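Large adhesion protein (Lap) involved in biofilm formation (Marinobacter hydrocarbonoclasticus, PDB 6XI3) probably serves as a calcium-stiffened extender, its tandem Ig-like beta-sandwich repeats holding the ligand-binding end of a biofilm adhesin away from the bacterial surface. Local coordinates at residues T327-A331 and A332-D336. Sequence-based numbering, arbitrary orientation.
Sequences TVDNA and AQTVD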
loop_
_atom_site.group_PDB
_atom_site.type_symbol
_atom_site.label_atom_id
_atom_site.label_comp_id
_atom_site.label_asym_id
_atom_site.label_seq_id
_atom_site.Cartn_x
_atom_site.Cartn_y
_atom_site.Cartn_z
ATOM N N THR A 327 -33.105 -47.360 40.711
ATOM C CA THR A 327 -34.010 -48.478 41.069
ATOM C C THR A 327 -33.394 -49.779 40.595
ATOM O O THR A 327 -32.902 -49.802 39.462
ATOM C CB THR A 327 -35.374 -48.362 40.366
ATOM O OG1 THR A 327 -35.847 -47.035 40.537
ATOM C CG2 THR A 327 -36.426 -49.334 40.863
ATOM N N VAL A 328 -33.436 -50.803 41.438
ATOM C CA VAL A 328 -33.282 -52.221 41.034
ATOM C C VAL A 328 -34.658 -52.835 41.237
ATOM O O VAL A 328 -35.114 -52.826 42.397
ATOM C CB VAL A 328 -32.211 -52.938 41.865
ATOM C CG1 VAL A 328 -32.109 -54.403 41.486
ATOM C CG2 VAL A 328 -30.850 -52.250 41.752
ATOM N N ASP A 329 -35.312 -53.262 40.153
ATOM C CA ASP A 329 -36.590 -53.996 40.242
ATOM C C ASP A 329 -36.237 -55.479 40.264
ATOM O O ASP A 329 -36.024 -56.078 39.189
ATOM C CB ASP A 329 -37.531 -53.589 39.107
ATOM C CG ASP A 329 -38.915 -54.195 39.262
ATOM O OD1 ASP A 329 -39.033 -55.322 39.830
ATOM O OD2 ASP A 329 -39.857 -53.563 38.783
ATOM N N ASN A 330 -36.187 -56.066 41.452
ATOM C CA ASN A 330 -35.791 -57.475 41.621
ATOM C C ASN A 330 -36.824 -58.427 41.032
ATOM O O ASN A 330 -36.384 -59.522 40.637
ATOM C CB ASN A 330 -35.468 -57.824 43.065
ATOM C CG ASN A 330 -34.152 -57.221 43.486
ATOM O OD1 ASN A 330 -33.128 -57.542 42.891
ATOM N ND2 ASN A 330 -34.191 -56.323 44.460
ATOM N N ALA A 331 -38.090 -58.030 40.911
ATOM C CA ALA A 331 -39.148 -58.878 40.289
ATOM C C ALA A 331 -39.021 -58.872 38.747
ATOM O O ALA A 331 -39.093 -59.928 38.169
ATOM C CB ALA A 331 -40.528 -58.449 40.743
ATOM N N ALA A 332 -38.781 -57.735 38.088
ATOM C CA ALA A 332 -38.711 -57.688 36.606
ATOM C C ALA A 332 -37.246 -57.900 36.144
ATOM O O ALA A 332 -37.035 -58.095 34.965
ATOM C CB ALA A 332 -39.336 -56.396 36.107
ATOM N N GLN A 333 -36.273 -57.916 37.063
ATOM C CA GLN A 333 -34.808 -57.993 36.790
ATOM C C GLN A 333 -34.411 -56.840 35.872
ATOM O O GLN A 333 -33.822 -57.074 34.811
ATOM C CB GLN A 333 -34.418 -59.373 36.274
ATOM C CG GLN A 333 -34.749 -60.417 37.334
ATOM C CD GLN A 333 -34.444 -61.834 36.910
ATOM O OE1 GLN A 333 -33.345 -62.161 36.487
ATOM N NE2 GLN A 333 -35.426 -62.702 37.064
ATOM N N THR A 334 -34.670 -55.624 36.325
ATOM C CA THR A 334 -34.323 -54.393 35.566
ATOM C C THR A 334 -33.715 -53.360 36.507
ATOM O O THR A 334 -33.837 -53.548 37.714
ATOM C CB THR A 334 -35.535 -53.797 34.840
ATOM O OG1 THR A 334 -36.549 -53.470 35.791
ATOM C CG2 THR A 334 -36.054 -54.727 33.768
ATOM N N VAL A 335 -33.055 -52.349 35.935
ATOM C CA VAL A 335 -32.525 -51.193 36.684
ATOM C C VAL A 335 -32.938 -49.912 35.964
ATOM O O VAL A 335 -33.153 -49.938 34.745
ATOM C CB VAL A 335 -31.009 -51.265 36.916
ATOM C CG1 VAL A 335 -30.641 -52.503 37.715
ATOM C CG2 VAL A 335 -30.211 -51.206 35.629
ATOM N N ASP A 336 -33.149 -48.855 36.735
ATOM C CA ASP A 336 -33.301 -47.488 36.196
ATOM C C ASP A 336 -32.050 -46.736 36.641
ATOM O O ASP A 336 -31.710 -46.851 37.839
ATOM C CB ASP A 336 -34.597 -46.812 36.661
ATOM C CG ASP A 336 -35.888 -47.548 36.302
ATOM O OD1 ASP A 336 -35.882 -48.420 35.419
ATOM O OD2 ASP A 336 -36.898 -47.221 36.911
#
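Asp329 and Thr334 close the tight end of a beta hairpin whose turn carries a G1 beta bulge, a worked example of an aspartate side chain bridging a tight turn from its last strand residue. Two successive amides face Asp329 O: Thr334 N in a straight bond of 3.2 Å, and Gln333 N in a weak, bent one (118°). With CG anti to the backbone N (chi1 -173°), the Asp329 carboxylate swings over the turn, where Ala332 N meets OD1 at 3.0 Å from well above the carboxylate plane; Ala331 N adds a weaker bond to the same oxygen. Thr334 OG1 packs against the CB of Asp329. Gln333 has positive phi (56°), the left-handed conformation of the bulge's first position. Asn330 points away from the hairpin partner, and its OD1 accepts a bond from Asp412 N, linking the turn to a calcium-binding residue. Past the turn, on the face opposite Asp329 and Thr334, Val328 and Val335 form a non-hydrogen-bonded pair, side by side with Val328 CG2 4.1 Å from Val335 CG1; Val335 also packs on Val379. Further along, Thr327 and Asp336 lie side by side; Asp336 OD1 takes the N-H of Gly378, while Asp336 OD2 stands 3.8 Å from Thr327 OG1.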